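Local coordinates for protein walker-Type ATPase (Pyrococcus abyssi, PDB 2QEN) that binds ADP and a magnesium ion in a P-loop nucleotide site and is probably an archaeal ATPase, though its cellular role remains unknown, at residues T34-I39 / S45-A50; D13-E18 / K201-D206; E115-L120 / V132-A137; P239-V244 / G268-E273. The protein carries 1 engineered substitution. All coordinates share one frame; numbering follows the deposited sequence.

From the N terminus, residues 13-18 open the long loop that contact 2 closes at 201-206, after the parallel sheet is complete. Two shorter loops nest inside it, one after the other: contact 1 joins strand 33-37 to helix 44-54 around the phosphates, and contact 3 packs helix 113-127 against strand 130-135 of the same sheet. Contact 4 follows in series, pairing helix 239-252 with helix 255-280. None of the loops cross. ADP is touched by contacts 1, 2 and 4, while contact 3 reaches the metal site through Asp135, hydrogen-bonded to Ser45 of contact 1. Phe203 and Arg17 of contact 2 also pack on Pro239 of contact 4.

Contact 1 of 4, residues T34-I39 / S45-A50; sequences TLLLGI and SSLLRA. With MG (magnesium ion), chain B; ADP (adenosine-5'-diphosphate), chain C.
Leu36 and two leucines of the following helix form the apolar seam of this contact. Leu36 CD1 lies 4.2 Å from Leu47 CD2, the two side chains crossing obliquely. The other methyl, Leu36 CD2, rests 4.4 Å from Leu48 CB, so one leucine fork of the strand straddles two successive helical residues. Its CG stands anti to the backbone N (chi1 -175°), which directs both methyls at the helix. No hydrogen bond joins the segments; the polar work is done where the helix begins. Ser45 OG binds the magnesium ion at 2.3 Å. ADP O2B is a second ligand, at 2.2 Å from the metal, and four waters complete six-fold coordination. The same O2B accepts from Ser45 N at 2.9 Å, so the beta-phosphate is gripped by both metal and backbone. Ser46 holds the alpha-phosphate twice, Ser46 N donating to ADP O1A at 2.8 Å and Ser46 OG to that same oxygen at 2.7 Å. Farther out, Asp135 is hydrogen-bonded to Ser45 OG and probably steadies it as a metal ligand. Leu48 packs on Ile168 and Thr170 of strand 165-171, and Leu36 on Leu24 of helix 18-30, burying the seam. Strand, phosphate-wrapping loop and helix, with backbone amides directed at the diphosphate, make up the Walker A motif (P-loop) of a nucleotide-binding ATPase.

Contact 2 of 4, residues D13-E18 / K201-D206; sequences DIFDRE and KPFDKD. With ADP (adenosine-5'-diphosphate), chain C.
Arg17 and Phe203 mark the nearest backbone approach, their CA atoms 9.2 Å apart, where two loops run up to the N-termini of helices 18-30 and 205-217. Long side chains bridge that gap. Arg17, bent at its second torsion (chi2 -56°), presents its guanidinium end-on to the main chain: NH1 and NH2 each donate to Lys201 O at 2.9 Å. The carbonyl oxygen lies close to the guanidinium plane, and both bonds are bent, near 140°. Phe203 CE1 lies over the centre of one face of that group, 3.6 Å from Arg17 CZ, the planes 45° apart. Arg17 NH1 forms a salt bridge with Glu20, and NH2 a hydrogen bond with Val42 O. An alanine here would leave Lys201 O without either donor and Phe203 without its flat neighbour, and is likely to slacken the link between the loops. Phe203 CZ comes up to the edge of the Phe15 ring, 4.3 Å from CD2. Phe15 meets the nucleotide through its backbone: its N donates to ADP N1 and its O accepts from ADP N6, each at 2.9 Å. This Watson-Crick-edge pairing, with Ile14 CD1 over the adenine face, belongs to the base pocket of a P-loop ATPase.

Contact 3 of 4, residues E115-L120 / V132-A137; sequences EVFREL and VAFDEA
Phe117 reaches from helix 113-127 toward the sheet, and its far end does the touching. From CB the ring extends off the helix, and its para carbon, CZ, meets the strand. There Phe117 CZ comes 3.8 Å from Phe134 CZ, the two side chains approaching from opposite directions so that each places the other's CZ at its ring edge, in plane. The same Phe117 CZ lies 4.0 Å from Val132 CG1. Val132 divides its methyls between two partners: with CG1 anti to the backbone N (chi1 -178°) it serves Phe117, while Val132 CG2 lies 3.8 Å from Leu120 CD1, these two side chains crossing at about a right angle. All four residues are buried, and the contact is purely apolar. The axes of helix 115-120 and strand 132-135 approach no nearer than 12.3 Å, at 129°, a separation filled by Phe117, Leu120 and their partners. Leu165 of strand 165-171 packs against both Phe117 and Leu120, and Phe155 meets Phe134 edge-to-face. Beyond this patch the strand ends at Asp135, with Glu136 in the loop just after; both belong to the magnesium site, though neither coordinates the ion here, an arrangement consistent with the Walker B strand of a P-loop ATPase.

Contact 4 of 4, residues P239-V244 / G268-E273; sequences PGWLVV and GLIMGE. With ADP (adenosine-5'-diphosphate), chain C.
The helix that lines one side of the nucleotide pocket, 239-252, turns Trp241 away from the ADP to meet Leu269 and Ile270 of the next helix, 255-280. The backbones stay well apart, Trp241 CA and Leu269 CA being 11.4 Å distant, and the indole reaches over. Its six-membered ring does the work: Trp241 CH2 lies 4.1 Å from Leu269 CD1, which sits at the ring edge near its plane, and Trp241 CZ2 is 3.9 Å from Ile270 CD1. Trp241 CG is anti to the carbonyl carbon (chi1 -53°), carrying the indole across. Such consecutive helices after the P-loop core are probably the helical lid seen in related ATPases. The pocket side of helix 239-252 is formed by Trp241's neighbours: Gly240 CA comes within 3.3 Å of ADP O4', and Pro239 CB within 3.4 Å of ADP C8. Replacing Trp241 by an alanine would probably open a gap before Leu269 and Ile270 and leave Asp341, which accepts from NE1, without that donor. Farther along, Glu273 forms a salt bridge with Arg41, an ADP-binding residue, while Val343 of helix 342-348 packs on the indole and Val344 and Val347 on Ile270.

Contact 1 of 4, residues T34-I39 / S45-A50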
# COMPACT_ATOMS: atom_id res chain seq x y z
N THR A 34 -3.50 -13.45 3.96
CA THR A 34 -2.14 -13.02 3.58
C THR A 34 -2.05 -11.50 3.73
O THR A 34 -2.98 -10.79 3.36
CB THR A 34 -1.82 -13.45 2.12
OG1 THR A 34 -1.76 -14.87 2.06
CG2 THR A 34 -0.50 -12.88 1.60
N LEU A 35 -0.95 -11.02 4.30
CA LEU A 35 -0.68 -9.58 4.36
C LEU A 35 0.39 -9.19 3.34
O LEU A 35 1.46 -9.80 3.28
CB LEU A 35 -0.28 -9.12 5.78
CG LEU A 35 -1.03 -9.72 6.98
CD1 LEU A 35 -0.52 -9.18 8.31
CD2 LEU A 35 -2.55 -9.50 6.85
N LEU A 36 0.09 -8.19 2.51
CA LEU A 36 1.06 -7.68 1.57
C LEU A 36 1.56 -6.31 2.05
O LEU A 36 0.81 -5.34 2.08
CB LEU A 36 0.48 -7.62 0.16
CG LEU A 36 1.44 -7.20 -0.95
CD1 LEU A 36 2.34 -8.37 -1.29
CD2 LEU A 36 0.66 -6.75 -2.18
N LEU A 37 2.84 -6.26 2.43
CA LEU A 37 3.37 -5.16 3.25
C LEU A 37 4.58 -4.46 2.66
O LEU A 37 5.44 -5.11 2.04
CB LEU A 37 3.72 -5.68 4.65
CG LEU A 37 2.63 -6.44 5.42
CD1 LEU A 37 3.20 -7.07 6.72
CD2 LEU A 37 1.43 -5.53 5.72
N GLY A 38 4.65 -3.15 2.86
CA GLY A 38 5.77 -2.33 2.42
C GLY A 38 5.47 -0.84 2.42
O GLY A 38 4.32 -0.42 2.60
N ILE A 39 6.51 -0.05 2.21
CA ILE A 39 6.46 1.42 2.11
C ILE A 39 5.49 1.89 1.01
O ILE A 39 5.29 1.20 0.01
CB ILE A 39 7.90 1.96 1.81
CG1 ILE A 39 8.91 1.45 2.85
CG2 ILE A 39 7.97 3.48 1.72
CD1 ILE A 39 8.52 1.66 4.27
N SER A 45 0.12 -2.10 -4.85
CA SER A 45 -1.09 -2.12 -5.69
C SER A 45 -0.83 -2.70 -7.07
O SER A 45 -1.61 -3.51 -7.58
CB SER A 45 -1.70 -0.73 -5.83
OG SER A 45 -2.33 -0.35 -4.62
N SER A 46 0.28 -2.28 -7.67
CA SER A 46 0.67 -2.72 -9.00
C SER A 46 0.89 -4.22 -9.07
O SER A 46 0.37 -4.86 -9.97
CB SER A 46 1.94 -1.98 -9.45
OG SER A 46 1.72 -0.59 -9.36
N LEU A 47 1.65 -4.77 -8.11
CA LEU A 47 1.88 -6.20 -8.00
C LEU A 47 0.55 -6.94 -7.81
O LEU A 47 0.30 -7.95 -8.46
CB LEU A 47 2.84 -6.51 -6.84
CG LEU A 47 3.16 -7.98 -6.57
CD1 LEU A 47 4.03 -8.60 -7.70
CD2 LEU A 47 3.83 -8.15 -5.21
N LEU A 48 -0.30 -6.42 -6.93
CA LEU A 48 -1.62 -7.01 -6.66
C LEU A 48 -2.55 -7.01 -7.88
O LEU A 48 -3.18 -8.04 -8.15
CB LEU A 48 -2.29 -6.34 -5.45
CG LEU A 48 -3.59 -6.98 -4.96
CD1 LEU A 48 -3.42 -8.48 -4.64
CD2 LEU A 48 -4.12 -6.21 -3.75
N ARG A 49 -2.63 -5.90 -8.62
CA ARG A 49 -3.43 -5.86 -9.85
C ARG A 49 -2.97 -6.85 -10.92
O ARG A 49 -3.79 -7.51 -11.57
CB ARG A 49 -3.48 -4.45 -10.46
CG ARG A 49 -4.42 -3.47 -9.73
CD ARG A 49 -4.63 -2.20 -10.53
NE ARG A 49 -3.40 -1.42 -10.63
CZ ARG A 49 -3.02 -0.48 -9.77
NH1 ARG A 49 -3.78 -0.16 -8.73
NH2 ARG A 49 -1.86 0.13 -9.95
N ALA A 50 -1.65 -6.94 -11.12
CA ALA A 50 -1.04 -7.92 -12.03
C ALA A 50 -1.35 -9.36 -11.60
O ALA A 50 -1.68 -10.20 -12.43
CB ALA A 50 0.47 -7.69 -12.09
MG MG B . -1.38 1.07 -3.08
PB ADP C . 1.92 1.18 -3.42
O1B ADP C . 2.97 0.26 -2.84
O2B ADP C . 0.61 0.47 -3.66
O3B ADP C . 1.75 2.50 -2.71
PA ADP C . 1.92 1.42 -6.37
O1A ADP C . 1.71 -0.02 -6.75
O2A ADP C . 0.83 2.43 -6.58
O3A ADP C . 2.53 1.57 -4.86
O5' ADP C . 3.24 1.87 -7.19
C5' ADP C . 3.62 3.24 -7.38
C4' ADP C . 3.86 3.46 -8.88
O4' ADP C . 5.16 2.95 -9.26
C3' ADP C . 2.89 2.74 -9.81
O3' ADP C . 1.77 3.54 -10.17
C2' ADP C . 3.71 2.50 -11.05
O2' ADP C . 3.87 3.79 -11.64
C1' ADP C . 5.08 2.24 -10.50
N9 ADP C . 5.48 0.84 -10.25
C8 ADP C . 5.41 0.22 -9.05
N7 ADP C . 5.93 -1.03 -9.12
C5 ADP C . 6.34 -1.22 -10.39
C6 ADP C . 6.97 -2.32 -11.15
N6 ADP C . 7.28 -3.49 -10.55
N1 ADP C . 7.24 -2.11 -12.46
C2 ADP C . 6.92 -0.96 -13.07
N3 ADP C . 6.37 0.09 -12.44
C4 ADP C . 6.05 0.02 -11.13
O HOH W 1 -1.38 -0.43 -1.53
O HOH W 2 -3.35 1.77 -2.78
O HOH W 3 -1.31 2.46 -4.67
O HOH W 4 -0.82 2.80 -1.80

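Contact 2 of 4, residues D13-E18 / K201-D206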
# COMPACT_ATOMS: atom_id res chain seq x y z
N ASP A 13 3.58 -5.82 -17.70
CA ASP A 13 3.79 -4.38 -17.49
C ASP A 13 4.55 -4.03 -16.20
O ASP A 13 4.83 -2.87 -15.92
CB ASP A 13 2.44 -3.65 -17.54
CG ASP A 13 1.66 -3.98 -18.80
OD1 ASP A 13 2.29 -4.38 -19.81
OD2 ASP A 13 0.41 -3.85 -18.79
N ILE A 14 4.90 -5.06 -15.43
CA ILE A 14 5.57 -4.92 -14.13
C ILE A 14 7.03 -5.34 -14.29
O ILE A 14 7.30 -6.47 -14.69
CB ILE A 14 4.84 -5.80 -13.03
CG1 ILE A 14 3.49 -5.17 -12.63
CG2 ILE A 14 5.72 -6.05 -11.80
CD1 ILE A 14 3.58 -3.72 -12.22
N PHE A 15 7.96 -4.43 -13.98
CA PHE A 15 9.39 -4.76 -13.94
C PHE A 15 9.69 -5.66 -12.74
O PHE A 15 9.24 -5.39 -11.62
CB PHE A 15 10.27 -3.50 -13.89
CG PHE A 15 11.74 -3.77 -14.11
CD1 PHE A 15 12.25 -3.86 -15.41
CD2 PHE A 15 12.62 -3.92 -13.03
CE1 PHE A 15 13.61 -4.12 -15.62
CE2 PHE A 15 13.99 -4.16 -13.24
CZ PHE A 15 14.48 -4.26 -14.54
N ASP A 16 10.46 -6.72 -12.99
CA ASP A 16 10.77 -7.80 -12.04
C ASP A 16 9.62 -8.27 -11.15
O ASP A 16 8.59 -8.72 -11.66
CB ASP A 16 12.00 -7.50 -11.19
CG ASP A 16 12.95 -8.72 -11.10
OD1 ASP A 16 12.46 -9.87 -10.90
OD2 ASP A 16 14.19 -8.52 -11.25
N ARG A 17 9.83 -8.18 -9.83
CA ARG A 17 8.87 -8.67 -8.81
C ARG A 17 8.51 -10.15 -8.93
O ARG A 17 7.44 -10.59 -8.50
CB ARG A 17 7.61 -7.79 -8.75
CG ARG A 17 7.83 -6.33 -8.34
CD ARG A 17 8.55 -6.17 -7.00
NE ARG A 17 8.51 -4.79 -6.49
CZ ARG A 17 9.37 -4.30 -5.60
NH1 ARG A 17 10.35 -5.07 -5.12
NH2 ARG A 17 9.27 -3.04 -5.19
N GLU A 18 9.42 -10.93 -9.50
CA GLU A 18 9.18 -12.36 -9.73
C GLU A 18 9.28 -13.19 -8.44
O GLU A 18 8.55 -14.16 -8.26
CB GLU A 18 10.09 -12.89 -10.84
CG GLU A 18 9.58 -12.53 -12.23
CD GLU A 18 10.67 -12.10 -13.18
OE1 GLU A 18 11.66 -12.85 -13.32
OE2 GLU A 18 10.54 -11.00 -13.79
N LYS A 201 9.85 -4.65 -0.88
CA LYS A 201 10.91 -3.71 -0.56
C LYS A 201 11.32 -2.92 -1.80
O LYS A 201 11.06 -3.38 -2.92
CB LYS A 201 12.13 -4.49 -0.05
CG LYS A 201 11.85 -5.49 1.07
CD LYS A 201 11.46 -4.79 2.37
CE LYS A 201 11.74 -5.66 3.59
NZ LYS A 201 11.12 -5.09 4.82
N PRO A 202 11.96 -1.74 -1.61
CA PRO A 202 12.59 -1.01 -2.71
C PRO A 202 13.56 -1.88 -3.49
O PRO A 202 14.22 -2.73 -2.91
CB PRO A 202 13.40 0.09 -1.99
CG PRO A 202 12.67 0.33 -0.72
CD PRO A 202 12.10 -1.02 -0.32
N PHE A 203 13.63 -1.66 -4.81
CA PHE A 203 14.63 -2.30 -5.65
C PHE A 203 16.03 -2.03 -5.10
O PHE A 203 16.29 -0.95 -4.56
CB PHE A 203 14.59 -1.72 -7.08
CG PHE A 203 13.32 -1.99 -7.84
CD1 PHE A 203 12.59 -3.18 -7.65
CD2 PHE A 203 12.87 -1.08 -8.81
CE1 PHE A 203 11.42 -3.43 -8.38
CE2 PHE A 203 11.70 -1.33 -9.55
CZ PHE A 203 10.97 -2.50 -9.33
N ASP A 204 16.93 -3.00 -5.25
CA ASP A 204 18.33 -2.75 -4.97
C ASP A 204 18.95 -1.82 -6.03
O ASP A 204 18.29 -1.45 -7.01
CB ASP A 204 19.13 -4.05 -4.72
CG ASP A 204 19.30 -4.93 -5.97
OD1 ASP A 204 19.15 -4.48 -7.11
OD2 ASP A 204 19.65 -6.13 -5.78
N LYS A 205 20.20 -1.41 -5.82
CA LYS A 205 20.92 -0.54 -6.74
C LYS A 205 20.85 -1.01 -8.19
O LYS A 205 20.40 -0.27 -9.07
CB LYS A 205 22.39 -0.46 -6.32
CG LYS A 205 22.85 0.90 -5.82
CD LYS A 205 23.57 1.69 -6.92
CE LYS A 205 24.81 0.99 -7.42
NZ LYS A 205 25.31 1.61 -8.69
N ASP A 206 21.29 -2.24 -8.44
CA ASP A 206 21.40 -2.78 -9.79
C ASP A 206 20.05 -2.94 -10.50
O ASP A 206 19.95 -2.74 -11.71
CB ASP A 206 22.18 -4.11 -9.80
CG ASP A 206 23.69 -3.90 -9.61
OD1 ASP A 206 24.14 -2.74 -9.49
OD2 ASP A 206 24.42 -4.90 -9.59
PB ADP C . 1.92 1.18 -3.42
O1B ADP C . 2.97 0.26 -2.84
O2B ADP C . 0.61 0.47 -3.66
O3B ADP C . 1.75 2.50 -2.71
PA ADP C . 1.92 1.42 -6.37
O1A ADP C . 1.71 -0.02 -6.75
O2A ADP C . 0.83 2.43 -6.58
O3A ADP C . 2.53 1.57 -4.86
O5' ADP C . 3.24 1.87 -7.19
C5' ADP C . 3.62 3.24 -7.38
C4' ADP C . 3.86 3.46 -8.88
O4' ADP C . 5.16 2.95 -9.26
C3' ADP C . 2.89 2.74 -9.81
O3' ADP C . 1.77 3.54 -10.17
C2' ADP C . 3.71 2.50 -11.05
O2' ADP C . 3.87 3.79 -11.64
C1' ADP C . 5.08 2.24 -10.50
N9 ADP C . 5.48 0.84 -10.25
C8 ADP C . 5.41 0.22 -9.05
N7 ADP C . 5.93 -1.03 -9.12
C5 ADP C . 6.34 -1.22 -10.39
C6 ADP C . 6.97 -2.32 -11.15
N6 ADP C . 7.28 -3.49 -10.55
N1 ADP C . 7.24 -2.11 -12.46
C2 ADP C . 6.92 -0.96 -13.07
N3 ADP C . 6.37 0.09 -12.44
C4 ADP C . 6.05 0.02 -11.13

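Contact 3 of 4, residues E115-L120 / V132-A137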
# COMPACT_ATOMS: atom_id res chain seq x y z
N GLU A 115 -23.32 -13.08 3.98
CA GLU A 115 -24.12 -13.49 2.81
C GLU A 115 -23.31 -13.36 1.51
O GLU A 115 -23.23 -14.30 0.73
CB GLU A 115 -25.35 -12.58 2.73
CG GLU A 115 -26.55 -13.07 1.97
CD GLU A 115 -27.76 -12.12 2.13
OE1 GLU A 115 -27.67 -11.11 2.89
OE2 GLU A 115 -28.81 -12.40 1.50
N VAL A 116 -22.72 -12.18 1.31
CA VAL A 116 -21.89 -11.86 0.16
C VAL A 116 -20.66 -12.76 0.07
O VAL A 116 -20.34 -13.30 -1.00
CB VAL A 116 -21.44 -10.36 0.19
CG1 VAL A 116 -20.33 -10.08 -0.86
CG2 VAL A 116 -22.65 -9.42 0.02
N PHE A 117 -19.98 -12.94 1.20
CA PHE A 117 -18.77 -13.75 1.24
C PHE A 117 -19.01 -15.23 1.00
O PHE A 117 -18.19 -15.89 0.36
CB PHE A 117 -17.95 -13.46 2.51
CG PHE A 117 -17.04 -12.25 2.38
CD1 PHE A 117 -17.53 -11.03 1.89
CD2 PHE A 117 -15.69 -12.34 2.70
CE1 PHE A 117 -16.68 -9.91 1.74
CE2 PHE A 117 -14.83 -11.22 2.55
CZ PHE A 117 -15.33 -10.01 2.07
N ARG A 118 -20.14 -15.75 1.48
CA ARG A 118 -20.56 -17.13 1.22
C ARG A 118 -20.79 -17.40 -0.27
O ARG A 118 -20.32 -18.41 -0.79
CB ARG A 118 -21.83 -17.48 2.02
CG ARG A 118 -21.60 -17.67 3.52
CD ARG A 118 -22.83 -18.28 4.20
NE ARG A 118 -23.88 -17.27 4.36
CZ ARG A 118 -24.20 -16.69 5.52
NH1 ARG A 118 -23.57 -17.04 6.64
NH2 ARG A 118 -25.17 -15.78 5.56
N GLU A 119 -21.50 -16.50 -0.95
CA GLU A 119 -21.65 -16.59 -2.41
C GLU A 119 -20.31 -16.56 -3.18
O GLU A 119 -20.14 -17.28 -4.15
CB GLU A 119 -22.59 -15.49 -2.92
CG GLU A 119 -24.06 -15.71 -2.55
CD GLU A 119 -24.97 -14.58 -3.03
OE1 GLU A 119 -24.81 -14.13 -4.20
OE2 GLU A 119 -25.86 -14.15 -2.25
N LEU A 120 -19.37 -15.73 -2.73
CA LEU A 120 -18.04 -15.65 -3.35
C LEU A 120 -17.22 -16.92 -3.13
O LEU A 120 -16.45 -17.32 -4.00
CB LEU A 120 -17.26 -14.44 -2.84
CG LEU A 120 -17.77 -13.06 -3.25
CD1 LEU A 120 -16.89 -11.98 -2.61
CD2 LEU A 120 -17.83 -12.92 -4.77
N VAL A 132 -10.42 -12.17 -2.48
CA VAL A 132 -10.90 -10.84 -2.12
C VAL A 132 -9.74 -10.08 -1.53
O VAL A 132 -9.18 -10.49 -0.52
CB VAL A 132 -12.08 -10.86 -1.10
CG1 VAL A 132 -12.56 -9.42 -0.80
CG2 VAL A 132 -13.21 -11.70 -1.63
N ALA A 133 -9.34 -8.99 -2.19
CA ALA A 133 -8.22 -8.16 -1.73
C ALA A 133 -8.67 -6.78 -1.26
O ALA A 133 -9.42 -6.08 -1.93
CB ALA A 133 -7.17 -8.04 -2.81
N PHE A 134 -8.20 -6.42 -0.07
CA PHE A 134 -8.45 -5.11 0.51
C PHE A 134 -7.15 -4.29 0.46
O PHE A 134 -6.18 -4.58 1.16
CB PHE A 134 -8.96 -5.26 1.95
CG PHE A 134 -10.33 -5.91 2.05
CD1 PHE A 134 -10.46 -7.29 2.14
CD2 PHE A 134 -11.48 -5.13 2.07
CE1 PHE A 134 -11.70 -7.90 2.24
CE2 PHE A 134 -12.76 -5.73 2.18
CZ PHE A 134 -12.87 -7.11 2.27
N ASP A 135 -7.13 -3.28 -0.39
CA ASP A 135 -5.96 -2.44 -0.55
C ASP A 135 -5.96 -1.36 0.51
O ASP A 135 -6.94 -0.63 0.64
CB ASP A 135 -5.91 -1.81 -1.95
CG ASP A 135 -4.49 -1.70 -2.50
OD1 ASP A 135 -3.50 -1.96 -1.74
OD2 ASP A 135 -4.37 -1.38 -3.70
N GLU A 136 -4.88 -1.29 1.28
CA GLU A 136 -4.75 -0.36 2.42
C GLU A 136 -5.85 -0.62 3.45
O GLU A 136 -6.58 0.29 3.87
CB GLU A 136 -4.72 1.11 1.96
CG GLU A 136 -3.63 1.50 0.93
CD GLU A 136 -2.20 1.45 1.47
OE1 GLU A 136 -1.99 1.40 2.70
OE2 GLU A 136 -1.26 1.48 0.63
N ALA A 137 -5.89 -1.88 3.89
CA ALA A 137 -6.94 -2.40 4.77
C ALA A 137 -6.94 -1.78 6.18
O ALA A 137 -7.90 -1.94 6.93
CB ALA A 137 -6.84 -3.92 4.83

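Contact 4 of 4, residues P239-V244 / G268-E273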
# COMPACT_ATOMS: atom_id res chain seq x y z
N PRO A 239 9.94 2.52 -7.05
CA PRO A 239 9.45 2.52 -8.43
C PRO A 239 8.56 3.72 -8.76
O PRO A 239 8.59 4.17 -9.89
CB PRO A 239 8.65 1.21 -8.51
CG PRO A 239 9.23 0.34 -7.44
CD PRO A 239 9.56 1.29 -6.33
N GLY A 240 7.80 4.22 -7.79
CA GLY A 240 6.93 5.38 -8.00
C GLY A 240 7.71 6.59 -8.49
O GLY A 240 7.30 7.25 -9.44
N TRP A 241 8.86 6.85 -7.85
CA TRP A 241 9.70 7.98 -8.23
C TRP A 241 10.54 7.72 -9.49
O TRP A 241 10.75 8.62 -10.30
CB TRP A 241 10.57 8.42 -7.05
CG TRP A 241 9.77 8.70 -5.76
CD1 TRP A 241 10.03 8.21 -4.52
CD2 TRP A 241 8.60 9.55 -5.62
NE1 TRP A 241 9.10 8.68 -3.61
CE2 TRP A 241 8.22 9.50 -4.26
CE3 TRP A 241 7.86 10.33 -6.51
CZ2 TRP A 241 7.13 10.22 -3.77
CZ3 TRP A 241 6.74 11.02 -6.02
CH2 TRP A 241 6.40 10.97 -4.66
N LEU A 242 10.98 6.48 -9.67
CA LEU A 242 11.71 6.07 -10.88
C LEU A 242 10.89 6.24 -12.17
O LEU A 242 11.43 6.61 -13.21
CB LEU A 242 12.24 4.63 -10.74
CG LEU A 242 13.32 4.32 -9.69
CD1 LEU A 242 13.58 2.81 -9.60
CD2 LEU A 242 14.62 5.06 -9.92
N VAL A 243 9.59 5.94 -12.08
CA VAL A 243 8.66 6.16 -13.20
C VAL A 243 8.38 7.65 -13.47
O VAL A 243 8.37 8.06 -14.63
CB VAL A 243 7.32 5.36 -13.05
CG1 VAL A 243 6.29 5.79 -14.11
CG2 VAL A 243 7.57 3.87 -13.16
N VAL A 244 8.15 8.45 -12.43
CA VAL A 244 7.97 9.91 -12.59
C VAL A 244 9.19 10.53 -13.27
O VAL A 244 9.06 11.35 -14.18
CB VAL A 244 7.73 10.63 -11.21
CG1 VAL A 244 7.81 12.16 -11.38
CG2 VAL A 244 6.39 10.20 -10.57
N GLY A 268 4.84 18.09 -4.19
CA GLY A 268 3.39 18.34 -4.19
C GLY A 268 2.62 17.28 -3.44
O GLY A 268 1.85 17.58 -2.53
N LEU A 269 2.84 16.03 -3.80
CA LEU A 269 2.16 14.88 -3.19
C LEU A 269 2.49 14.74 -1.70
O LEU A 269 1.58 14.63 -0.85
CB LEU A 269 2.50 13.60 -3.95
CG LEU A 269 2.17 13.52 -5.45
CD1 LEU A 269 2.83 12.30 -6.09
CD2 LEU A 269 0.67 13.47 -5.70
N ILE A 270 3.78 14.80 -1.38
CA ILE A 270 4.26 14.64 -0.00
C ILE A 270 3.76 15.77 0.90
O ILE A 270 3.46 15.55 2.08
CB ILE A 270 5.81 14.49 0.03
CG1 ILE A 270 6.19 13.16 -0.64
CG2 ILE A 270 6.36 14.58 1.46
CD1 ILE A 270 7.56 13.12 -1.25
N MET A 271 3.67 16.97 0.34
CA MET A 271 3.19 18.13 1.09
C MET A 271 1.72 17.93 1.48
O MET A 271 1.29 18.34 2.56
CB MET A 271 3.35 19.41 0.27
CG MET A 271 3.98 20.55 1.04
SD MET A 271 5.69 20.20 1.51
CE MET A 271 5.74 20.93 3.15
N GLY A 272 0.97 17.30 0.57
CA GLY A 272 -0.45 16.98 0.78
C GLY A 272 -0.64 16.04 1.95
O GLY A 272 -1.52 16.24 2.78
N GLU A 273 0.20 15.00 2.01
CA GLU A 273 0.22 14.05 3.12
C GLU A 273 0.75 14.66 4.42
O GLU A 273 0.27 14.33 5.50
CB GLU A 273 1.07 12.84 2.76
CG GLU A 273 0.53 12.02 1.64
CD GLU A 273 1.61 11.31 0.85
OE1 GLU A 273 2.68 11.01 1.42
OE2 GLU A 273 1.38 11.06 -0.35
PB ADP C . 1.92 1.18 -3.42
O1B ADP C . 2.97 0.26 -2.84
O2B ADP C . 0.61 0.47 -3.66
O3B ADP C . 1.75 2.50 -2.71
PA ADP C . 1.92 1.42 -6.37
O1A ADP C . 1.71 -0.02 -6.75
O2A ADP C . 0.83 2.43 -6.58
O3A ADP C . 2.53 1.57 -4.86
O5' ADP C . 3.24 1.87 -7.19
C5' ADP C . 3.62 3.24 -7.38
C4' ADP C . 3.86 3.46 -8.88
O4' ADP C . 5.16 2.95 -9.26
C3' ADP C . 2.89 2.74 -9.81
O3' ADP C . 1.77 3.54 -10.17
C2' ADP C . 3.71 2.50 -11.05
O2' ADP C . 3.87 3.79 -11.64
C1' ADP C . 5.08 2.24 -10.50
N9 ADP C . 5.48 0.84 -10.25
C8 ADP C . 5.41 0.22 -9.05
N7 ADP C . 5.93 -1.03 -9.12
C5 ADP C . 6.34 -1.22 -10.39
C6 ADP C . 6.97 -2.32 -11.15
N6 ADP C . 7.28 -3.49 -10.55
N1 ADP C . 7.24 -2.11 -12.46
C2 ADP C . 6.92 -0.96 -13.07
N3 ADP C . 6.37 0.09 -12.44
C4 ADP C . 6.05 0.02 -11.13